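Local coordinates for protein endo-beta-1,2-glucanase (Talaromyces funiculosus, PDB 6IMV) that hydrolyses internal beta-1,2-glucosidic linkages of beta-1,2-glucans as an endo-acting glycoside hydrolase, at residues S302-Y315 / T382-K394. Numbering follows the deposited sequence.
Sequences SSHETWKVLEMPYY and TPYSVFPTVLFDK. With GLC (alpha-D-glucopyranose), chain D.
Ser-303 and Ser-385 supply the one direct hydrogen bond between 302-315 and 382-394: OG of Ser-303 donates to the carbonyl O of Ser-385 at 2.7 Å. The C=O···OG angle of 114°, with OG in the carbonyl plane, places the hydroxyl on a lone pair. With OG anti to the carbonyl carbon, beside its own backbone N (chi1 -62°), the hydroxyl reaches that oxygen. CB of Ser-303 separately rests on CG of Pro-388.

A second polar link runs through a water, 2.7 Å from OH of Tyr-315, that donates to the carbonyl O of Pro-388.

The rest of the contact is mainly apolar and aromatic packing. The ring of Phe-387 presents its edge to CA of His-304 and N of Trp-307, and CD1 of Leu-310 meets CE1 of Phe-387 at 3.8 Å. CD1 of Leu-391 lies 3.5 Å from CG2 of Val-309. CZ of Phe-392 sits over one face of Tyr-315, offset toward the rim, with the planes inclined at 42° and centroids 5.0 Å apart. An alanine in place of Tyr-315 would probably leave that side of Phe-392 without its aromatic cover and the bridging water without its phenol partner.

Toward the sugar, the hydroxyl O of Tyr-384, which is hydrogen-bonded to O of Ser-346, comes within 3.4 Å of CB of His-304. The imidazole is held at both nitrogens: ND1 shares a 2.5 Å hydrogen bond with OG of Ser-302, while NE2 donates to O4 of the glucose at 3.0 Å and weakly to O3. Glu-250 and Asp-247 also hydrogen-bond this sugar. Helix 387-392 and the preceding turn thus back a buried loop, between strand 290-296 and helix 318-337, that carries a sugar-contacting histidine in this glycoside hydrolase.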
ATOM      1  N   SER A 302      -9.257   1.636  -8.720  1.00 11.07           N
ATOM      2  CA  SER A 302      -8.805   2.193  -7.462  1.00 11.27           C
ATOM      3  C   SER A 302      -7.278   2.319  -7.503  1.00 11.27           C
ATOM      4  O   SER A 302      -6.598   1.392  -7.989  1.00 10.94           O
ATOM      5  CB  SER A 302      -9.235   1.323  -6.307  1.00 11.29           C
ATOM      6  OG  SER A 302      -8.529   1.657  -5.120  1.00 11.64           O
ATOM      7  N   SER A 303      -6.757   3.428  -6.960  1.00 11.07           N
ATOM      8  CA  SER A 303      -5.321   3.682  -6.923  1.00 11.16           C
ATOM      9  C   SER A 303      -4.571   2.517  -6.258  1.00 11.15           C
ATOM     10  O   SER A 303      -3.449   2.208  -6.651  1.00 10.72           O
ATOM     11  CB  SER A 303      -5.012   4.993  -6.232  1.00 11.14           C
ATOM     12  OG  SER A 303      -5.589   6.079  -6.935  1.00 11.01           O
ATOM     13  N   HIS A 304      -5.185   1.879  -5.250  1.00 11.61           N
ATOM     14  CA  HIS A 304      -4.499   0.845  -4.449  1.00 11.99           C
ATOM     15  C   HIS A 304      -4.043  -0.320  -5.333  1.00 11.61           C
ATOM     16  O   HIS A 304      -3.075  -0.988  -4.991  1.00 10.58           O
ATOM     17  CB  HIS A 304      -5.366   0.356  -3.274  1.00 13.07           C
ATOM     18  CG  HIS A 304      -6.309  -0.740  -3.633  1.00 14.17           C
ATOM     19  ND1 HIS A 304      -7.513  -0.504  -4.276  1.00 14.73           N
ATOM     20  CD2 HIS A 304      -6.237  -2.074  -3.457  1.00 15.22           C
ATOM     21  CE1 HIS A 304      -8.133  -1.650  -4.487  1.00 14.90           C
ATOM     22  NE2 HIS A 304      -7.375  -2.623  -3.991  1.00 15.55           N
ATOM     23  N   GLU A 305      -4.727  -0.540  -6.467  1.00 11.21           N
ATOM     24  CA  GLU A 305      -4.443  -1.668  -7.373  1.00 11.60           C
ATOM     25  C   GLU A 305      -3.027  -1.580  -7.971  1.00 11.50           C
ATOM     26  O   GLU A 305      -2.530  -2.574  -8.496  1.00 11.18           O
ATOM     27  CB  GLU A 305      -5.490  -1.736  -8.491  1.00 11.53           C
ATOM     28  CG  GLU A 305      -6.891  -2.019  -7.990  1.00 11.47           C
ATOM     29  CD  GLU A 305      -8.009  -1.668  -8.968  1.00 11.58           C
ATOM     30  OE1 GLU A 305      -7.736  -1.553 -10.179  1.00 10.70           O
ATOM     31  OE2 GLU A 305      -9.152  -1.479  -8.506  1.00 11.57           O
ATOM     32  N   THR A 306      -2.386  -0.405  -7.870  1.00 11.50           N
ATOM     33  CA  THR A 306      -1.084  -0.102  -8.471  1.00 11.81           C
ATOM     34  C   THR A 306       0.070  -0.347  -7.479  1.00 11.81           C
ATOM     35  O   THR A 306       1.229  -0.162  -7.823  1.00 11.80           O
ATOM     36  CB  THR A 306      -1.115   1.338  -9.005  1.00 11.99           C
ATOM     37  OG1 THR A 306      -2.107   1.387 -10.032  1.00 11.86           O
ATOM     38  CG2 THR A 306       0.206   1.821  -9.558  1.00 12.17           C
ATOM     39  N   TRP A 307      -0.262  -0.820  -6.269  1.00 11.95           N
ATOM     40  CA  TRP A 307       0.643  -1.060  -5.129  1.00 12.33           C
ATOM     41  C   TRP A 307       1.958  -1.748  -5.531  1.00 11.59           C
ATOM     42  O   TRP A 307       3.001  -1.441  -4.956  1.00 11.34           O
ATOM     43  CB  TRP A 307      -0.107  -1.906  -4.101  1.00 13.85           C
ATOM     44  CG  TRP A 307       0.435  -1.998  -2.709  1.00 15.27           C
ATOM     45  CD1 TRP A 307       1.626  -2.522  -2.299  1.00 16.23           C
ATOM     46  CD2 TRP A 307      -0.303  -1.691  -1.508  1.00 17.40           C
ATOM     47  NE1 TRP A 307       1.699  -2.515  -0.930  1.00 18.03           N
ATOM     48  CE2 TRP A 307       0.524  -2.030  -0.413  1.00 17.69           C
ATOM     49  CE3 TRP A 307      -1.582  -1.176  -1.255  1.00 17.67           C
ATOM     50  CZ2 TRP A 307       0.121  -1.843   0.909  1.00 18.18           C
ATOM     51  CZ3 TRP A 307      -1.982  -1.000   0.052  1.00 18.75           C
ATOM     52  CH2 TRP A 307      -1.140  -1.331   1.119  1.00 18.29           C
ATOM     53  N   LYS A 308       1.902  -2.710  -6.459  1.00 11.19           N
ATOM     54  CA  LYS A 308       3.053  -3.561  -6.781  1.00 11.23           C
ATOM     55  C   LYS A 308       4.263  -2.728  -7.224  1.00 11.40           C
ATOM     56  O   LYS A 308       5.394  -3.134  -6.989  1.00 11.70           O
ATOM     57  CB  LYS A 308       2.700  -4.598  -7.849  1.00 11.13           C
ATOM     58  CG  LYS A 308       2.465  -4.045  -9.248  1.00 11.20           C
ATOM     59  CD  LYS A 308       1.809  -5.034 -10.184  1.00 11.11           C
ATOM     60  CE  LYS A 308       1.776  -4.553 -11.618  1.00 11.18           C
ATOM     61  NZ  LYS A 308       1.271  -5.599 -12.538  1.00 11.39           N
ATOM     62  N   VAL A 309       4.028  -1.572  -7.858  1.00 11.71           N
ATOM     63  CA  VAL A 309       5.117  -0.781  -8.450  1.00 11.98           C
ATOM     64  C   VAL A 309       5.963  -0.130  -7.343  1.00 12.40           C
ATOM     65  O   VAL A 309       7.086   0.274  -7.612  1.00 12.47           O
ATOM     66  CB  VAL A 309       4.599   0.265  -9.456  1.00 11.67           C
ATOM     67  CG1 VAL A 309       3.695  -0.368 -10.496  1.00 11.85           C
ATOM     68  CG2 VAL A 309       3.912   1.437  -8.772  1.00 11.36           C
ATOM     69  N   LEU A 310       5.425  -0.060  -6.116  1.00 12.76           N
ATOM     70  CA  LEU A 310       6.163   0.431  -4.941  1.00 13.36           C
ATOM     71  C   LEU A 310       7.227  -0.580  -4.496  1.00 13.17           C
ATOM     72  O   LEU A 310       8.147  -0.209  -3.763  1.00 13.26           O
ATOM     73  CB  LEU A 310       5.210   0.677  -3.766  1.00 14.06           C
ATOM     74  CG  LEU A 310       4.237   1.849  -3.876  1.00 14.78           C
ATOM     75  CD1 LEU A 310       3.179   1.745  -2.787  1.00 15.14           C
ATOM     76  CD2 LEU A 310       4.961   3.185  -3.782  1.00 14.51           C
ATOM     77  N   GLU A 311       7.061  -1.854  -4.862  1.00 13.15           N
ATOM     78  CA  GLU A 311       7.810  -2.941  -4.214  1.00 13.15           C
ATOM     79  C   GLU A 311       8.756  -3.664  -5.187  1.00 13.51           C
ATOM     80  O   GLU A 311       9.683  -4.290  -4.744  1.00 14.72           O
ATOM     81  CB  GLU A 311       6.838  -3.931  -3.574  1.00 12.71           C
ATOM     82  CG  GLU A 311       5.901  -3.275  -2.570  1.00 12.75           C
ATOM     83  CD  GLU A 311       5.390  -4.197  -1.479  1.00 12.51           C
ATOM     84  OE1 GLU A 311       6.150  -5.121  -1.051  1.00 12.98           O
ATOM     85  OE2 GLU A 311       4.237  -4.010  -1.073  1.00 11.80           O
ATOM     86  N   MET A 312       8.515  -3.601  -6.496  1.00 13.91           N
ATOM     87  CA  MET A 312       9.398  -4.243  -7.477  1.00 14.01           C
ATOM     88  C   MET A 312       9.618  -3.285  -8.636  1.00 14.30           C
ATOM     89  O   MET A 312       8.774  -2.430  -8.893  1.00 14.98           O
ATOM     90  CB  MET A 312       8.805  -5.560  -7.983  1.00 14.13           C
ATOM     91  CG  MET A 312       8.620  -6.580  -6.874  1.00 13.84           C
ATOM     92  SD  MET A 312       8.056  -8.167  -7.477  1.00 14.20           S
ATOM     93  CE  MET A 312       9.586  -8.878  -8.094  1.00 14.29           C
ATOM     94  N   PRO A 313      10.771  -3.370  -9.337  1.00 14.65           N
ATOM     95  CA  PRO A 313      11.146  -2.368 -10.340  1.00 14.33           C
ATOM     96  C   PRO A 313      10.425  -2.506 -11.693  1.00 14.29           C
ATOM     97  O   PRO A 313      11.068  -2.578 -12.739  1.00 15.02           O
ATOM     98  CB  PRO A 313      12.662  -2.597 -10.471  1.00 14.48           C
ATOM     99  CG  PRO A 313      12.834  -4.069 -10.211  1.00 14.45           C
ATOM    100  CD  PRO A 313      11.816  -4.389  -9.136  1.00 14.56           C
ATOM    101  N   TYR A 314       9.092  -2.471 -11.656  1.00 13.50           N
ATOM    102  CA  TYR A 314       8.250  -2.454 -12.834  1.00 13.43           C
ATOM    103  C   TYR A 314       8.618  -1.289 -13.767  1.00 13.66           C
ATOM    104  O   TYR A 314       8.563  -1.440 -14.978  1.00 13.67           O
ATOM    105  CB  TYR A 314       6.776  -2.352 -12.421  1.00 12.96           C
ATOM    106  CG  TYR A 314       6.186  -3.658 -11.958  1.00 12.67           C
ATOM    107  CD1 TYR A 314       5.601  -4.523 -12.867  1.00 12.39           C
ATOM    108  CD2 TYR A 314       6.220  -4.039 -10.622  1.00 12.53           C
ATOM    109  CE1 TYR A 314       5.061  -5.731 -12.465  1.00 12.43           C
ATOM    110  CE2 TYR A 314       5.687  -5.250 -10.206  1.00 12.30           C
ATOM    111  CZ  TYR A 314       5.108  -6.100 -11.133  1.00 12.31           C
ATOM    112  OH  TYR A 314       4.576  -7.306 -10.759  1.00 12.52           O
ATOM    113  N   TYR A 315       8.980  -0.129 -13.201  1.00 13.95           N
ATOM    114  CA  TYR A 315       9.183   1.083 -14.007  1.00 14.50           C
ATOM    115  C   TYR A 315      10.584   1.128 -14.632  1.00 15.39           C
ATOM    116  O   TYR A 315      10.879   2.089 -15.345  1.00 16.29           O
ATOM    117  CB  TYR A 315       8.872   2.336 -13.187  1.00 14.38           C
ATOM    118  CG  TYR A 315       7.416   2.504 -12.829  1.00 14.20           C
ATOM    119  CD1 TYR A 315       6.430   1.712 -13.408  1.00 13.59           C
ATOM    120  CD2 TYR A 315       7.016   3.462 -11.905  1.00 13.55           C
ATOM    121  CE1 TYR A 315       5.097   1.853 -13.059  1.00 13.42           C
ATOM    122  CE2 TYR A 315       5.684   3.628 -11.566  1.00 13.12           C
ATOM    123  CZ  TYR A 315       4.718   2.824 -12.149  1.00 13.43           C
ATOM    124  OH  TYR A 315       3.398   2.969 -11.826  1.00 12.60           O
ATOM    125  N   THR A 382     -10.294  10.296  -1.352  1.00 10.96           N
ATOM    126  CA  THR A 382      -9.253  10.099  -0.343  1.00 10.56           C
ATOM    127  C   THR A 382      -7.907  10.617  -0.843  1.00 10.44           C
ATOM    128  O   THR A 382      -7.534  10.404  -1.996  1.00  9.92           O
ATOM    129  CB  THR A 382      -9.155   8.630   0.084  1.00 10.50           C
ATOM    130  OG1 THR A 382      -8.081   8.486   1.016  1.00 10.51           O
ATOM    131  CG2 THR A 382      -8.933   7.684  -1.078  1.00 10.39           C
ATOM    132  N   PRO A 383      -7.114  11.275   0.035  1.00 10.79           N
ATOM    133  CA  PRO A 383      -5.770  11.726  -0.331  1.00 10.98           C
ATOM    134  C   PRO A 383      -4.833  10.639  -0.889  1.00 10.74           C
ATOM    135  O   PRO A 383      -4.019  10.945  -1.755  1.00 10.84           O
ATOM    136  CB  PRO A 383      -5.228  12.290   0.992  1.00 11.08           C
ATOM    137  CG  PRO A 383      -6.473  12.758   1.718  1.00 11.20           C
ATOM    138  CD  PRO A 383      -7.492  11.687   1.398  1.00 10.98           C
ATOM    139  N   TYR A 384      -4.943   9.389  -0.419  1.00 10.87           N
ATOM    140  CA  TYR A 384      -3.973   8.350  -0.826  1.00 10.87           C
ATOM    141  C   TYR A 384      -4.168   7.943  -2.295  1.00 11.33           C
ATOM    142  O   TYR A 384      -3.279   7.300  -2.874  1.00 11.68           O
ATOM    143  CB  TYR A 384      -3.999   7.163   0.136  1.00 10.99           C
ATOM    144  CG  TYR A 384      -4.792   5.951  -0.272  1.00 11.13           C
ATOM    145  CD1 TYR A 384      -6.135   5.832   0.055  1.00 11.15           C
ATOM    146  CD2 TYR A 384      -4.190   4.880  -0.907  1.00 11.24           C
ATOM    147  CE1 TYR A 384      -6.863   4.697  -0.267  1.00 10.95           C
ATOM    148  CE2 TYR A 384      -4.908   3.740  -1.250  1.00 11.30           C
ATOM    149  CZ  TYR A 384      -6.251   3.644  -0.928  1.00 11.48           C
ATOM    150  OH  TYR A 384      -6.962   2.518  -1.259  1.00 11.80           O
ATOM    151  N   SER A 385      -5.300   8.330  -2.901  1.00 11.12           N
ATOM    152  CA  SER A 385      -5.540   8.161  -4.336  1.00 11.37           C
ATOM    153  C   SER A 385      -4.400   8.756  -5.181  1.00 11.17           C
ATOM    154  O   SER A 385      -4.206   8.351  -6.324  1.00 11.34           O
ATOM    155  CB  SER A 385      -6.866   8.748  -4.747  1.00 11.67           C
ATOM    156  OG  SER A 385      -6.886  10.161  -4.567  1.00 12.16           O
ATOM    157  N   VAL A 386      -3.647   9.703  -4.618  1.00 10.97           N
ATOM    158  CA  VAL A 386      -2.565  10.389  -5.338  1.00 11.34           C
ATOM    159  C   VAL A 386      -1.264   9.564  -5.352  1.00 11.51           C
ATOM    160  O   VAL A 386      -0.336   9.958  -6.041  1.00 11.97           O
ATOM    161  CB  VAL A 386      -2.269  11.776  -4.737  1.00 11.27           C
ATOM    162  CG1 VAL A 386      -3.530  12.596  -4.530  1.00 11.44           C
ATOM    163  CG2 VAL A 386      -1.461  11.676  -3.450  1.00 11.20           C
ATOM    164  N   PHE A 387      -1.154   8.477  -4.582  1.00 11.59           N
ATOM    165  CA  PHE A 387       0.171   7.845  -4.418  1.00 12.03           C
ATOM    166  C   PHE A 387       0.751   7.437  -5.777  1.00 11.69           C
ATOM    167  O   PHE A 387       1.930   7.686  -6.013  1.00 11.80           O
ATOM    168  CB  PHE A 387       0.165   6.737  -3.356  1.00 11.73           C
ATOM    169  CG  PHE A 387      -0.172   5.348  -3.819  1.00 12.08           C
ATOM    170  CD1 PHE A 387       0.740   4.596  -4.541  1.00 12.41           C
ATOM    171  CD2 PHE A 387      -1.386   4.767  -3.480  1.00 12.28           C
ATOM    172  CE1 PHE A 387       0.429   3.309  -4.952  1.00 12.34           C
ATOM    173  CE2 PHE A 387      -1.697   3.483  -3.897  1.00 12.45           C
ATOM    174  CZ  PHE A 387      -0.784   2.750  -4.619  1.00 12.65           C
ATOM    175  N   PRO A 388      -0.011   6.858  -6.737  1.00 11.67           N
ATOM    176  CA  PRO A 388       0.569   6.468  -8.024  1.00 11.62           C
ATOM    177  C   PRO A 388       0.967   7.687  -8.873  1.00 11.58           C
ATOM    178  O   PRO A 388       1.919   7.615  -9.643  1.00 11.08           O
ATOM    179  CB  PRO A 388      -0.535   5.665  -8.741  1.00 11.76           C
ATOM    180  CG  PRO A 388      -1.593   5.424  -7.686  1.00 12.04           C
ATOM    181  CD  PRO A 388      -1.439   6.529  -6.664  1.00 11.75           C
ATOM    182  N   THR A 389       0.232   8.794  -8.713  1.00 11.53           N
ATOM    183  CA  THR A 389       0.532  10.043  -9.392  1.00 11.41           C
ATOM    184  C   THR A 389       1.881  10.583  -8.889  1.00 11.57           C
ATOM    185  O   THR A 389       2.705  11.056  -9.681  1.00 11.22           O
ATOM    186  CB  THR A 389      -0.591  11.066  -9.187  1.00 11.38           C
ATOM    187  OG1 THR A 389      -1.855  10.406  -9.271  1.00 11.88           O
ATOM    188  CG2 THR A 389      -0.526  12.196 -10.187  1.00 11.36           C
ATOM    189  N   VAL A 390       2.099  10.487  -7.573  1.00 11.26           N
ATOM    190  CA  VAL A 390       3.295  11.014  -6.923  1.00 11.52           C
ATOM    191  C   VAL A 390       4.553  10.375  -7.538  1.00 12.07           C
ATOM    192  O   VAL A 390       5.569  11.053  -7.694  1.00 11.12           O
ATOM    193  CB  VAL A 390       3.243  10.809  -5.396  1.00 11.30           C
ATOM    194  CG1 VAL A 390       4.613  10.986  -4.751  1.00 11.39           C
ATOM    195  CG2 VAL A 390       2.220  11.732  -4.751  1.00 11.23           C
ATOM    196  N   LEU A 391       4.479   9.083  -7.885  1.00 12.56           N
ATOM    197  CA  LEU A 391       5.627   8.355  -8.450  1.00 13.08           C
ATOM    198  C   LEU A 391       6.078   8.976  -9.780  1.00 13.38           C
ATOM    199  O   LEU A 391       7.266   8.914 -10.099  1.00 13.29           O
ATOM    200  CB  LEU A 391       5.262   6.878  -8.619  1.00 13.68           C
ATOM    201  CG  LEU A 391       5.045   6.106  -7.314  1.00 14.01           C
ATOM    202  CD1 LEU A 391       4.575   4.689  -7.582  1.00 13.93           C
ATOM    203  CD2 LEU A 391       6.312   6.096  -6.467  1.00 14.39           C
ATOM    204  N   PHE A 392       5.146   9.576 -10.541  1.00 13.17           N
ATOM    205  CA  PHE A 392       5.452  10.203 -11.837  1.00 13.28           C
ATOM    206  C   PHE A 392       5.683  11.714 -11.721  1.00 13.66           C
ATOM    207  O   PHE A 392       6.484  12.270 -12.474  1.00 14.52           O
ATOM    208  CB  PHE A 392       4.348   9.905 -12.858  1.00 13.20           C
ATOM    209  CG  PHE A 392       4.431   8.497 -13.386  1.00 13.18           C
ATOM    210  CD1 PHE A 392       5.387   8.168 -14.333  1.00 12.94           C
ATOM    211  CD2 PHE A 392       3.604   7.498 -12.896  1.00 12.92           C
ATOM    212  CE1 PHE A 392       5.504   6.869 -14.791  1.00 13.02           C
ATOM    213  CE2 PHE A 392       3.719   6.197 -13.358  1.00 12.86           C
ATOM    214  CZ  PHE A 392       4.671   5.886 -14.305  1.00 13.36           C
ATOM    215  N   ASP A 393       4.955  12.383 -10.828  1.00 13.82           N
ATOM    216  CA  ASP A 393       5.016  13.836 -10.739  1.00 14.14           C
ATOM    217  C   ASP A 393       4.573  14.253  -9.334  1.00 14.63           C
ATOM    218  O   ASP A 393       3.395  14.342  -9.052  1.00 13.97           O
ATOM    219  CB  ASP A 393       4.166  14.457 -11.850  1.00 14.30           C
ATOM    220  CG  ASP A 393       4.237  15.968 -11.935  1.00 14.34           C
ATOM    221  OD1 ASP A 393       4.462  16.619 -10.880  1.00 13.81           O
ATOM    222  OD2 ASP A 393       4.066  16.487 -13.065  1.00 14.37           O
ATOM    223  N   LYS A 394       5.545  14.517  -8.458  1.00 15.79           N
ATOM    224  CA  LYS A 394       5.255  14.759  -7.058  1.00 17.12           C
ATOM    225  C   LYS A 394       4.521  16.100  -6.882  1.00 15.98           C
ATOM    226  O   LYS A 394       3.734  16.217  -5.958  1.00 15.15           O
ATOM    227  CB  LYS A 394       6.512  14.560  -6.207  1.00 19.88           C
ATOM    228  CG  LYS A 394       7.680  15.499  -6.448  1.00 22.72           C
ATOM    229  CD  LYS A 394       8.965  14.957  -5.837  1.00 24.84           C
ATOM    230  CE  LYS A 394      10.008  16.044  -5.665  1.00 27.54           C
ATOM    231  NZ  LYS A 394      11.283  15.482  -5.161  1.00 29.37           N
TER
HETATM  232  C1  GLC D   1      -9.538  -8.259  -3.889  1.00 15.78           C
HETATM  233  C2  GLC D   1      -8.382  -7.677  -3.107  1.00 16.13           C
HETATM  234  C3  GLC D   1      -7.995  -6.314  -3.650  1.00 16.29           C
HETATM  235  C4  GLC D   1      -7.623  -6.440  -5.116  1.00 16.20           C
HETATM  236  C5  GLC D   1      -8.801  -7.050  -5.876  1.00 15.62           C
HETATM  237  C6  GLC D   1      -8.436  -7.340  -7.330  1.00 15.37           C
HETATM  238  O1  GLC D   1     -10.676  -7.418  -3.604  1.00 16.60           O
HETATM  239  O2  GLC D   1      -8.809  -7.526  -1.744  1.00 16.46           O
HETATM  240  O3  GLC D   1      -6.891  -5.758  -2.936  1.00 16.68           O
HETATM  241  O4  GLC D   1      -7.242  -5.158  -5.633  1.00 15.95           O
HETATM  242  O5  GLC D   1      -9.210  -8.283  -5.271  1.00 15.46           O
HETATM  243  O6  GLC D   1      -7.368  -8.289  -7.407  1.00 15.25           O
HETATM  244  O   HOH W   1       2.135   4.962 -10.571  1.00 10.46           O